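Local atomic coordinates of periplasmic solute binding protein (Pectobacterium atrosepticum, PDB entry 4RY1), a protein that probably binds a sugar in the periplasm and delivers it to an ABC-type membrane transporter. Residues A[21-26]-A[33-38]; A[64-69]-A[99-104]; A[136-141]-A[176-181]; A[225-228]-A[234-237]; A[378-383]-A[392-397]. One frame throughout, in Å; residues are numbered along the deposited sequence.

Interaction 1. Residues A[21-26]-A[33-38]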
# COMPACT_ATOMS: atom_id res chain seq x y z
N ALA A 21 8.98 7.85 20.58
CA ALA A 21 9.77 6.98 21.47
C ALA A 21 11.14 6.71 20.83
O ALA A 21 12.18 6.74 21.49
CB ALA A 21 9.05 5.68 21.72
N ALA A 22 11.13 6.43 19.53
CA ALA A 22 12.40 6.17 18.83
C ALA A 22 13.30 7.41 18.83
O ALA A 22 14.50 7.31 19.02
CB ALA A 22 12.15 5.69 17.41
N ILE A 23 12.68 8.56 18.59
CA ILE A 23 13.41 9.83 18.60
C ILE A 23 14.03 10.11 19.97
O ILE A 23 15.18 10.50 20.08
CB ILE A 23 12.52 10.99 18.11
CG1 ILE A 23 12.25 10.83 16.60
CG2 ILE A 23 13.16 12.34 18.42
CD1 ILE A 23 11.10 11.69 16.10
N ASN A 24 13.24 9.87 21.01
CA ASN A 24 13.76 10.09 22.36
C ASN A 24 14.94 9.16 22.68
O ASN A 24 15.92 9.58 23.34
CB ASN A 24 12.65 9.96 23.42
CG ASN A 24 11.74 11.17 23.43
OD1 ASN A 24 12.20 12.31 23.33
ND2 ASN A 24 10.45 10.93 23.55
N ALA A 25 14.84 7.90 22.26
CA ALA A 25 15.94 6.95 22.46
C ALA A 25 17.17 7.40 21.66
O ALA A 25 18.30 7.32 22.14
CB ALA A 25 15.49 5.54 22.09
N PHE A 26 16.94 7.89 20.44
CA PHE A 26 18.05 8.41 19.64
C PHE A 26 18.75 9.57 20.33
O PHE A 26 19.99 9.63 20.34
CB PHE A 26 17.53 8.85 18.26
CG PHE A 26 18.57 9.51 17.40
CD1 PHE A 26 19.52 8.77 16.73
CD2 PHE A 26 18.61 10.89 17.28
CE1 PHE A 26 20.47 9.39 15.92
CE2 PHE A 26 19.59 11.50 16.52
CZ PHE A 26 20.51 10.74 15.82
N ILE A 33 22.51 16.07 19.41
CA ILE A 33 21.66 16.24 18.22
C ILE A 33 20.21 16.57 18.62
O ILE A 33 19.58 15.84 19.38
CB ILE A 33 21.69 15.00 17.31
CG1 ILE A 33 23.12 14.65 16.86
CG2 ILE A 33 20.84 15.27 16.07
CD1 ILE A 33 23.27 13.37 16.06
N THR A 34 19.71 17.68 18.09
CA THR A 34 18.33 18.13 18.29
C THR A 34 17.49 17.54 17.16
O THR A 34 17.86 17.68 16.01
CB THR A 34 18.23 19.68 18.28
OG1 THR A 34 18.84 20.20 19.47
CG2 THR A 34 16.78 20.16 18.22
N VAL A 35 16.36 16.92 17.50
CA VAL A 35 15.44 16.37 16.49
C VAL A 35 14.11 17.07 16.61
O VAL A 35 13.49 17.08 17.68
CB VAL A 35 15.22 14.85 16.60
CG1 VAL A 35 14.27 14.37 15.51
CG2 VAL A 35 16.55 14.11 16.52
N LYS A 36 13.68 17.70 15.52
CA LYS A 36 12.39 18.35 15.45
C LYS A 36 11.41 17.49 14.70
O LYS A 36 11.55 17.25 13.51
CB LYS A 36 12.52 19.69 14.76
CG LYS A 36 13.43 20.61 15.53
CD LYS A 36 12.64 21.56 16.41
CE LYS A 36 13.55 22.25 17.41
NZ LYS A 36 13.28 21.80 18.80
N ALA A 37 10.43 17.00 15.44
CA ALA A 37 9.42 16.12 14.87
C ALA A 37 8.34 16.95 14.21
O ALA A 37 7.81 17.90 14.79
CB ALA A 37 8.85 15.22 15.95
N GLU A 38 8.00 16.55 12.99
CA GLU A 38 7.00 17.22 12.17
C GLU A 38 6.08 16.17 11.55
O GLU A 38 6.23 15.76 10.41
CB GLU A 38 7.66 18.05 11.07
CG GLU A 38 8.62 19.10 11.60
CD GLU A 38 9.27 19.95 10.53
OE1 GLU A 38 9.12 19.68 9.32
OE2 GLU A 38 9.99 20.87 10.94
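Val35 points from the strand into the inner side of helix 13-29 and splits its contacts between two helical residues one turn apart. Its CB lies 3.7 Å from Ile23 CG2. From there the branches part: CG1, anti to the backbone N (chi1 -180°), also packs on Ile23 CG2 at 3.7 Å and reaches Ile23 CD1 at 4.2 Å, while CG2 turns to the ring of Phe26, 3.9 Å from its CD2, and approaches it obliquely. Strand 3-10, helix 13-29 and strand 33-40 form a beta-alpha-beta unit, the crossover that opens this periplasmic-binding-protein fold, and the contact lies between its helix and its second strand; the short segments of the two run nearly antiparallel, at 169°, with axes 9.4 Å apart. On one side of Val35 the strand offers Ile33, with CD1 3.8 Å from Phe26 CZ and CG2 in the plane of the ring at its edge, 4.0 Å from Phe26 CE2. Farther along the strand, Ala37 CB meets the end of Ile23, 4.2 Å from CD1. Helix 299-310 also packs here, with Met309 on Ile23 and Leu305 on Phe26, and Gln27 OE1 accepts a hydrogen bond from Val35 N.

Interaction 2. Residues A[64-69]-A[99-104]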
# COMPACT_ATOMS: atom_id res chain seq x y z
N ILE A 64 8.30 9.01 2.81
CA ILE A 64 7.73 9.15 1.50
C ILE A 64 7.17 7.82 1.03
O ILE A 64 7.61 6.76 1.47
CB ILE A 64 8.72 9.68 0.46
CG1 ILE A 64 9.91 8.73 0.29
CG2 ILE A 64 9.17 11.11 0.78
CD1 ILE A 64 10.77 9.06 -0.92
N ASP A 65 6.16 7.87 0.18
CA ASP A 65 5.69 6.69 -0.51
C ASP A 65 6.59 6.39 -1.71
O ASP A 65 7.06 7.31 -2.41
CB ASP A 65 4.21 6.84 -0.93
CG ASP A 65 3.24 5.93 -0.17
OD1 ASP A 65 3.61 5.11 0.70
OD2 ASP A 65 2.04 6.06 -0.44
N TRP A 66 6.81 5.10 -1.97
CA TRP A 66 7.61 4.66 -3.13
C TRP A 66 7.10 5.22 -4.45
O TRP A 66 7.88 5.58 -5.35
CB TRP A 66 7.67 3.13 -3.14
CG TRP A 66 8.15 2.49 -4.39
CD1 TRP A 66 9.44 2.28 -4.76
CD2 TRP A 66 7.33 1.90 -5.39
NE1 TRP A 66 9.47 1.61 -5.96
CE2 TRP A 66 8.18 1.35 -6.35
CE3 TRP A 66 5.95 1.77 -5.56
CZ2 TRP A 66 7.70 0.68 -7.47
CZ3 TRP A 66 5.47 1.10 -6.66
CH2 TRP A 66 6.35 0.57 -7.60
N ASN A 67 5.80 5.29 -4.58
CA ASN A 67 5.19 5.75 -5.82
C ASN A 67 5.28 7.26 -6.02
O ASN A 67 4.83 7.75 -7.07
CB ASN A 67 3.76 5.25 -5.89
CG ASN A 67 3.04 5.43 -4.59
OD1 ASN A 67 3.37 4.76 -3.57
ND2 ASN A 67 2.08 6.29 -4.59
N TRP A 68 5.90 7.96 -5.07
CA TRP A 68 6.21 9.39 -5.23
C TRP A 68 7.57 9.62 -5.86
O TRP A 68 7.91 10.77 -6.20
CB TRP A 68 6.13 10.17 -3.93
CG TRP A 68 4.83 10.07 -3.21
CD1 TRP A 68 3.63 9.59 -3.69
CD2 TRP A 68 4.61 10.43 -1.86
NE1 TRP A 68 2.69 9.64 -2.71
CE2 TRP A 68 3.25 10.18 -1.58
CE3 TRP A 68 5.42 10.98 -0.86
CZ2 TRP A 68 2.70 10.41 -0.32
CZ3 TRP A 68 4.85 11.24 0.39
CH2 TRP A 68 3.51 10.93 0.65
N LEU A 69 8.36 8.57 -6.04
CA LEU A 69 9.68 8.74 -6.62
C LEU A 69 9.65 9.26 -8.07
O LEU A 69 10.53 10.04 -8.45
CB LEU A 69 10.54 7.48 -6.49
CG LEU A 69 10.99 7.15 -5.07
CD1 LEU A 69 11.85 5.89 -5.09
CD2 LEU A 69 11.77 8.29 -4.44
N LEU A 99 16.38 -2.52 -1.80
CA LEU A 99 17.12 -1.31 -2.18
C LEU A 99 16.96 -0.94 -3.65
O LEU A 99 16.85 0.23 -4.00
CB LEU A 99 18.60 -1.44 -1.86
CG LEU A 99 18.91 -1.69 -0.38
CD1 LEU A 99 20.41 -1.66 -0.16
CD2 LEU A 99 18.22 -0.64 0.48
N LYS A 100 16.91 -1.95 -4.51
CA LYS A 100 16.75 -1.72 -5.94
C LYS A 100 15.47 -0.92 -6.23
O LYS A 100 15.47 -0.05 -7.12
CB LYS A 100 16.80 -3.04 -6.71
CG LYS A 100 16.64 -2.92 -8.23
CD LYS A 100 17.81 -2.22 -8.92
CE LYS A 100 17.94 -2.72 -10.36
NZ LYS A 100 19.00 -2.03 -11.14
N THR A 101 14.40 -1.17 -5.46
CA THR A 101 13.10 -0.51 -5.68
C THR A 101 13.19 1.01 -5.57
O THR A 101 12.36 1.72 -6.10
CB THR A 101 11.97 -0.95 -4.68
OG1 THR A 101 12.26 -0.48 -3.36
CG2 THR A 101 11.79 -2.47 -4.65
N ALA A 102 14.18 1.50 -4.83
CA ALA A 102 14.31 2.95 -4.56
C ALA A 102 15.47 3.62 -5.30
O ALA A 102 15.77 4.79 -5.06
CB ALA A 102 14.44 3.20 -3.06
N ASP A 103 16.10 2.87 -6.20
CA ASP A 103 17.17 3.40 -7.03
C ASP A 103 16.58 4.18 -8.19
O ASP A 103 15.63 3.75 -8.79
CB ASP A 103 18.03 2.29 -7.61
CG ASP A 103 19.16 2.82 -8.45
OD1 ASP A 103 20.12 3.31 -7.85
OD2 ASP A 103 19.07 2.78 -9.70
N VAL A 104 17.17 5.33 -8.47
CA VAL A 104 16.92 6.08 -9.70
C VAL A 104 18.27 6.40 -10.30
O VAL A 104 19.06 7.16 -9.74
CB VAL A 104 16.07 7.37 -9.52
CG1 VAL A 104 15.93 8.13 -10.84
CG2 VAL A 104 14.70 7.03 -8.96
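Trp66 and Ala102 bring the two backbones closest, their CA atoms 7.1 Å apart. The contact joins the loop that follows strand 61-64 to the turn that leads into strand 103-104, both strands of the mixed sheet of this solute-binding-protein fold. The chain of 64-69 bends toward helix 69-74, with Trp68 N bonded to Asp65 O and Leu69 N to Trp66 O. Segment 99-104 carries the chain out of helix 96-100 through a type I beta turn from Lys100 to Asp103, closed by Asp103 N to Lys100 O at 3.1 Å. Trp66 extends its indole away from its own backbone N (chi1 166°) and reaches the turn, where NE1 donates to Thr101 O at 2.9 Å. The bond is bent, 132° at the hydrogen; the oxygen lies in the indole plane, whereas NE1 stands above the carbonyl plane of Thr101, off its lone pairs. The same oxygen comes within 3.3 Å of Trp66 CD1, so it faces the pyrrole edge at both atoms. Thr101 CB packs beside the indole nitrogen, and its hydroxyl OG1 is hydrogen-bonded back to Ala98 O. Pro286 of strand 284-292 touches both Trp66 and Thr101. Leu69 carries the apolar part of the contact: its CD1 rests 3.9 Å from Ala102 CA and 4.3 Å from Ala102 CB.

Interaction 3. Residues A[136-141]-A[176-181]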
# COMPACT_ATOMS: atom_id res chain seq x y z
N LYS A 136 -10.10 -19.98 -3.16
CA LYS A 136 -8.77 -20.23 -3.71
C LYS A 136 -8.64 -19.80 -5.20
O LYS A 136 -7.53 -19.57 -5.70
CB LYS A 136 -8.36 -21.71 -3.45
CG LYS A 136 -8.00 -21.96 -1.98
CD LYS A 136 -7.41 -23.34 -1.72
CE LYS A 136 -8.37 -24.25 -0.98
NZ LYS A 136 -7.96 -25.68 -1.06
N THR A 137 -9.78 -19.67 -5.89
CA THR A 137 -9.82 -19.26 -7.31
C THR A 137 -10.79 -18.13 -7.53
O THR A 137 -11.65 -17.86 -6.66
CB THR A 137 -10.31 -20.39 -8.20
OG1 THR A 137 -11.65 -20.72 -7.83
CG2 THR A 137 -9.40 -21.59 -8.05
N TRP A 138 -10.65 -17.46 -8.65
CA TRP A 138 -11.54 -16.35 -8.93
C TRP A 138 -12.99 -16.87 -9.02
O TRP A 138 -13.92 -16.22 -8.55
CB TRP A 138 -11.09 -15.60 -10.17
CG TRP A 138 -9.73 -15.05 -10.00
CD1 TRP A 138 -8.56 -15.58 -10.47
CD2 TRP A 138 -9.37 -13.86 -9.27
NE1 TRP A 138 -7.51 -14.79 -10.10
CE2 TRP A 138 -7.97 -13.74 -9.36
CE3 TRP A 138 -10.09 -12.91 -8.55
CZ2 TRP A 138 -7.28 -12.68 -8.76
CZ3 TRP A 138 -9.39 -11.85 -7.96
CH2 TRP A 138 -8.01 -11.76 -8.06
N ASP A 139 -13.18 -18.09 -9.53
CA ASP A 139 -14.52 -18.70 -9.56
C ASP A 139 -15.18 -18.77 -8.23
O ASP A 139 -16.36 -18.46 -8.10
CB ASP A 139 -14.45 -20.14 -10.05
CG ASP A 139 -14.40 -20.21 -11.48
OD1 ASP A 139 -14.56 -19.13 -12.09
OD2 ASP A 139 -14.19 -21.33 -12.00
N GLU A 140 -14.43 -19.25 -7.25
CA GLU A 140 -14.95 -19.40 -5.91
C GLU A 140 -15.27 -18.03 -5.35
O GLU A 140 -16.23 -17.89 -4.62
CB GLU A 140 -13.99 -20.17 -5.00
CG GLU A 140 -13.78 -21.60 -5.51
CD GLU A 140 -12.69 -22.40 -4.81
OE1 GLU A 140 -11.97 -21.87 -3.92
OE2 GLU A 140 -12.56 -23.60 -5.17
N LEU A 141 -14.47 -17.01 -5.68
CA LEU A 141 -14.75 -15.67 -5.18
C LEU A 141 -16.11 -15.19 -5.71
O LEU A 141 -16.97 -14.77 -4.94
CB LEU A 141 -13.63 -14.69 -5.53
CG LEU A 141 -13.91 -13.25 -5.05
CD1 LEU A 141 -13.99 -13.18 -3.52
CD2 LEU A 141 -12.87 -12.30 -5.59
N ARG A 176 -5.48 -5.90 -11.75
CA ARG A 176 -4.11 -6.02 -12.27
C ARG A 176 -3.50 -7.38 -11.94
O ARG A 176 -2.81 -7.99 -12.78
CB ARG A 176 -3.22 -4.91 -11.70
CG ARG A 176 -1.80 -4.98 -12.25
CD ARG A 176 -0.78 -5.04 -11.16
NE ARG A 176 0.58 -5.28 -11.62
CZ ARG A 176 1.34 -6.28 -11.18
NH1 ARG A 176 0.90 -7.09 -10.23
NH2 ARG A 176 2.57 -6.43 -11.66
N SER A 177 -3.73 -7.86 -10.72
CA SER A 177 -3.18 -9.14 -10.28
C SER A 177 -3.82 -10.28 -11.10
O SER A 177 -3.12 -11.18 -11.61
CB SER A 177 -3.41 -9.33 -8.76
OG SER A 177 -2.76 -10.47 -8.24
N TYR A 178 -5.13 -10.21 -11.26
CA TYR A 178 -5.87 -11.14 -12.13
C TYR A 178 -5.28 -11.19 -13.55
O TYR A 178 -5.01 -12.26 -14.10
CB TYR A 178 -7.35 -10.75 -12.20
CG TYR A 178 -8.16 -11.53 -13.21
CD1 TYR A 178 -8.63 -12.81 -12.91
CD2 TYR A 178 -8.51 -10.98 -14.45
CE1 TYR A 178 -9.39 -13.53 -13.82
CE2 TYR A 178 -9.29 -11.69 -15.36
CZ TYR A 178 -9.72 -12.96 -15.04
OH TYR A 178 -10.48 -13.70 -15.93
N MET A 179 -5.09 -10.02 -14.13
CA MET A 179 -4.59 -9.91 -15.50
C MET A 179 -3.14 -10.36 -15.63
O MET A 179 -2.73 -10.88 -16.67
CB MET A 179 -4.75 -8.49 -16.03
CG MET A 179 -6.20 -8.01 -16.11
SD MET A 179 -7.27 -8.79 -17.40
CE MET A 179 -6.62 -7.97 -18.87
N ALA A 180 -2.36 -10.19 -14.57
CA ALA A 180 -0.97 -10.67 -14.57
C ALA A 180 -0.95 -12.20 -14.56
O ALA A 180 -0.15 -12.83 -15.25
CB ALA A 180 -0.20 -10.13 -13.39
N GLN A 181 -1.84 -12.79 -13.76
CA GLN A 181 -2.01 -14.25 -13.73
C GLN A 181 -2.44 -14.80 -15.07
O GLN A 181 -1.94 -15.83 -15.52
CB GLN A 181 -3.06 -14.63 -12.71
CG GLN A 181 -2.60 -14.37 -11.29
CD GLN A 181 -3.67 -14.70 -10.28
OE1 GLN A 181 -4.76 -15.14 -10.64
NE2 GLN A 181 -3.37 -14.48 -9.02
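The indole of Trp138 has Tyr178 over one face and Gln181 at its NE1 edge. Tyr178 presents its own edge: CD1 stands 3.5 Å above the indole plane, nearer the ring's border than its middle, and lies 3.6 Å from Trp138 NE1. The two planes are almost perpendicular, at 87°, and the centroids of the five-membered ring and the phenol ring are 4.9 Å apart, a T-shaped stack. Tyr178 CB extends the cover to the six-membered part, 3.9 Å from Trp138 CZ2. At the edge, Trp138 NE1 donates to Gln181 OE1 at 2.8 Å in an almost straight bond of 175°. The oxygen lies in the indole plane, while the amide plane is turned 53° from it. Gln181 reaches this position with its chain extended beyond CG. Three further hydrogen bonds hold its amide: OE1 also accepts from Ile274 N, and NE2 donates to the carbonyls of Ile272 and Ser280, which together would fix the rotation of the group. Trp138 is the first residue of helix 138-152, just after the N-cap Thr137, whose OG1 accepts from Glu140 N at 3.2 Å. Glu140 OE1 in turn receives Lys136 N at 2.8 Å. Helix 169-183 supplies Tyr178 and Gln181, and Phe208 of helix 199-214 adds a third ring, stacked on Tyr178 and edge-to-face with Trp138; the loop residues Ile272 and Ile274 also touch the indole.

Interaction 4. Residues A[225-228]-A[234-237]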
# COMPACT_ATOMS: atom_id res chain seq x y z
N SER A 225 -20.85 5.65 -1.72
CA SER A 225 -21.18 7.06 -1.70
C SER A 225 -22.14 7.41 -0.58
O SER A 225 -22.10 8.54 -0.08
CB SER A 225 -21.75 7.51 -3.03
OG SER A 225 -20.75 7.45 -4.04
N SER A 226 -22.97 6.44 -0.18
CA SER A 226 -23.96 6.65 0.89
C SER A 226 -23.29 6.92 2.23
O SER A 226 -23.93 7.41 3.14
CB SER A 226 -24.97 5.50 1.01
OG SER A 226 -24.43 4.37 1.69
N PHE A 227 -22.01 6.58 2.35
CA PHE A 227 -21.26 6.81 3.59
C PHE A 227 -20.46 8.10 3.63
O PHE A 227 -19.81 8.40 4.64
CB PHE A 227 -20.37 5.60 3.88
CG PHE A 227 -21.16 4.39 4.22
CD1 PHE A 227 -21.60 4.18 5.52
CD2 PHE A 227 -21.52 3.50 3.24
CE1 PHE A 227 -22.37 3.09 5.82
CE2 PHE A 227 -22.30 2.40 3.53
CZ PHE A 227 -22.73 2.20 4.83
N GLY A 228 -20.49 8.85 2.53
CA GLY A 228 -19.81 10.15 2.44
C GLY A 228 -18.30 10.00 2.44
O GLY A 228 -17.74 9.14 1.77
N GLU A 234 -13.77 3.00 9.54
CA GLU A 234 -14.67 3.52 10.60
C GLU A 234 -16.17 3.34 10.31
O GLU A 234 -16.99 3.72 11.15
CB GLU A 234 -14.41 5.03 10.85
CG GLU A 234 -13.03 5.33 11.43
CD GLU A 234 -12.62 6.79 11.29
OE1 GLU A 234 -13.50 7.66 11.18
OE2 GLU A 234 -11.40 7.07 11.29
N ILE A 235 -16.55 2.79 9.16
CA ILE A 235 -17.99 2.64 8.88
C ILE A 235 -18.55 1.37 9.51
O ILE A 235 -17.86 0.36 9.66
CB ILE A 235 -18.40 2.74 7.39
CG1 ILE A 235 -17.94 1.51 6.59
CG2 ILE A 235 -17.89 4.05 6.78
CD1 ILE A 235 -18.35 1.51 5.13
N ARG A 236 -19.83 1.42 9.84
CA ARG A 236 -20.46 0.36 10.60
C ARG A 236 -20.40 -0.98 9.86
O ARG A 236 -20.17 -2.00 10.50
CB ARG A 236 -21.92 0.70 10.93
N PRO A 237 -20.62 -0.99 8.52
CA PRO A 237 -20.54 -2.30 7.88
C PRO A 237 -19.19 -3.01 7.97
O PRO A 237 -19.16 -4.24 7.94
CB PRO A 237 -20.88 -2.00 6.42
CG PRO A 237 -21.82 -0.84 6.52
CD PRO A 237 -21.18 0.02 7.60
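Phe227 turns one ring face to Ile235, whose CD1 sits over the centre, 4.1 Å from the centroid and only 7° off the ring normal, a CH-pi contact. The rest of the isoleucine follows the ring toward its root: CG2 is 3.9 Å from Phe227 CD1 and 4.1 Å from Phe227 CB. Ile235 has CG1 between its backbone N and carbonyl carbon (chi1 71°), which carries CD1 across the ring while CG2 stays near the base of the phenylalanine. Both residues lie next to helix ends. Phe227 lies in the type I beta turn from Ser225 to Gly228 that ends helix 221-225, with Gly228 N bonded to Ser225 O at 3.1 Å and Gly228 leaving helical geometry with a positive phi; Ile235 is the N-cap residue of helix 236-239. The contact therefore closes the short loop between the two helices. At the far end of the ring, Pro237 in the first turn of helix 236-239 approaches obliquely, its CG 3.6 Å from Phe227 CZ and its CD 3.7 Å from Phe227 CE1. Inside the loop Thr230 bonds through OG1 to Phe227 O, and its side chain touches Ile235, while the ring of Tyr223 meets Phe227 at about 50°.

Interaction 5. Residues A[378-383]-A[392-397]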
# COMPACT_ATOMS: atom_id res chain seq x y z
N THR A 378 -11.58 5.56 -10.85
CA THR A 378 -12.64 5.69 -9.84
C THR A 378 -13.90 6.32 -10.42
O THR A 378 -15.01 5.78 -10.27
CB THR A 378 -12.11 6.49 -8.63
OG1 THR A 378 -11.01 5.77 -8.04
CG2 THR A 378 -13.19 6.73 -7.60
N THR A 379 -13.71 7.42 -11.14
CA THR A 379 -14.83 8.09 -11.81
C THR A 379 -15.44 7.22 -12.92
O THR A 379 -16.67 7.24 -13.14
CB THR A 379 -14.44 9.50 -12.29
OG1 THR A 379 -13.34 9.43 -13.20
CG2 THR A 379 -14.05 10.37 -11.11
N SER A 380 -14.61 6.43 -13.59
CA SER A 380 -15.12 5.49 -14.60
C SER A 380 -16.02 4.44 -13.96
O SER A 380 -17.08 4.11 -14.51
CB SER A 380 -13.99 4.78 -15.34
OG SER A 380 -13.21 5.71 -16.06
N LEU A 381 -15.61 3.90 -12.82
CA LEU A 381 -16.46 2.94 -12.09
C LEU A 381 -17.80 3.57 -11.68
O LEU A 381 -18.84 2.92 -11.74
CB LEU A 381 -15.76 2.39 -10.85
CG LEU A 381 -14.43 1.70 -11.14
CD1 LEU A 381 -13.90 1.14 -9.83
CD2 LEU A 381 -14.49 0.63 -12.21
N GLN A 382 -17.74 4.82 -11.26
CA GLN A 382 -18.92 5.58 -10.87
C GLN A 382 -19.86 5.78 -12.07
O GLN A 382 -21.05 5.62 -11.95
CB GLN A 382 -18.53 6.88 -10.17
CG GLN A 382 -17.95 6.56 -8.80
CD GLN A 382 -17.17 7.67 -8.14
OE1 GLN A 382 -17.05 8.78 -8.65
NE2 GLN A 382 -16.64 7.36 -6.95
N LYS A 383 -19.30 6.06 -13.23
CA LYS A 383 -20.10 6.15 -14.45
C LYS A 383 -20.88 4.86 -14.70
O LYS A 383 -22.09 4.89 -15.02
CB LYS A 383 -19.21 6.49 -15.65
CG LYS A 383 -19.04 7.99 -15.86
CD LYS A 383 -17.82 8.40 -16.68
CE LYS A 383 -17.23 7.28 -17.52
NZ LYS A 383 -16.20 7.75 -18.49
N ASN A 392 -17.98 -0.84 -22.65
CA ASN A 392 -16.98 -0.59 -23.69
C ASN A 392 -16.61 0.85 -23.86
O ASN A 392 -15.46 1.20 -24.03
CB ASN A 392 -17.42 -1.13 -25.03
CG ASN A 392 -17.30 -2.61 -25.09
OD1 ASN A 392 -16.88 -3.24 -24.13
ND2 ASN A 392 -17.67 -3.19 -26.22
N LYS A 393 -17.62 1.68 -23.84
CA LYS A 393 -17.36 3.08 -23.99
C LYS A 393 -16.55 3.63 -22.79
O LYS A 393 -15.59 4.38 -22.97
CB LYS A 393 -18.67 3.80 -24.18
CG LYS A 393 -18.54 5.28 -24.03
CD LYS A 393 -17.79 5.87 -25.20
CE LYS A 393 -18.44 7.19 -25.55
NZ LYS A 393 -17.98 8.27 -24.64
N VAL A 394 -16.94 3.23 -21.59
CA VAL A 394 -16.27 3.68 -20.35
C VAL A 394 -14.80 3.22 -20.37
O VAL A 394 -13.87 3.99 -20.12
CB VAL A 394 -17.02 3.18 -19.10
CG1 VAL A 394 -16.22 3.39 -17.81
CG2 VAL A 394 -18.36 3.89 -19.00
N ALA A 395 -14.62 1.96 -20.75
CA ALA A 395 -13.29 1.37 -20.86
C ALA A 395 -12.42 2.06 -21.90
O ALA A 395 -11.30 2.48 -21.62
CB ALA A 395 -13.41 -0.10 -21.16
N ASP A 396 -12.93 2.18 -23.12
CA ASP A 396 -12.17 2.84 -24.17
C ASP A 396 -11.81 4.29 -23.77
O ASP A 396 -10.73 4.78 -24.08
CB ASP A 396 -12.95 2.87 -25.49
CG ASP A 396 -13.26 1.48 -26.05
OD1 ASP A 396 -12.80 0.44 -25.54
OD2 ASP A 396 -13.99 1.43 -27.07
N ASP A 397 -12.74 4.99 -23.12
CA ASP A 397 -12.49 6.36 -22.65
C ASP A 397 -11.45 6.38 -21.53
O ASP A 397 -10.63 7.30 -21.46
CB ASP A 397 -13.76 7.05 -22.16
CG ASP A 397 -14.73 7.37 -23.30
OD1 ASP A 397 -14.44 7.06 -24.48
OD2 ASP A 397 -15.79 7.96 -23.00
O HOH W 1 -14.05 6.23 -18.64
O HOH W 2 -17.44 6.95 -20.99
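Helices 371-385 and 391-409 form an antiparallel helical hairpin near the C-terminal end of the chain, and this contact lies between them, their short segments at 168° with axes 10.0 Å apart. Val394 carries the apolar contact. Its CG1, anti to the backbone N (chi1 169°), comes against the first helix at Ser380, 3.6 Å from CB and against Ser380 O, while CG2 meets the aliphatic part of Lys383, 3.9 Å from CE. The lysine chain runs alongside the valine, the two pointing opposite ways, and a bend at chi3 (19°) in the lysine brings NZ round to the waters between the helices. Two waters link the helices there. One accepts from Lys383 NZ at 2.6 Å and donates to both Ser380 OG and Val394 O; the other accepts from Lys383 NZ and donates to Asp397 OD2 at 2.8 Å. Ser380 OG is in addition hydrogen-bonded to Leu376 O, one turn back. Asp397 OD2 forms a salt bridge within its own helix, its syn lone pair taking Lys393 NZ at 2.8 Å, although Lys393 is poorly ordered. Lys383 NZ and Asp397 OD2, 4.5 Å apart, are too far for a salt bridge, though their charges probably still attract; the hydrogen bonding between the two segments runs through water, beside an apolar valine.

In the fold
Along the chain the five contacts follow in series, each closing before the next opens. Interactions 1 and 2 both reach the mixed sheet, their centres about 24 Å apart: the first belongs to the opening beta-alpha-beta unit, the second to connections beside strands 61-64 and 103-104. Interactions 3, 4 and 5 occupy the helical region at the other end of the molecule, with centres about 21 to 27 Å apart; helix 199-214 touches residues of both interaction 3 and interaction 5, and interactions 4 and 5 come within about 5 Å at their nearest atoms. Interactions 1 and 5 lie about 47 Å apart between centres, on opposite sides of the chain's centre, consistent with the two-lobed form of solute-binding proteins.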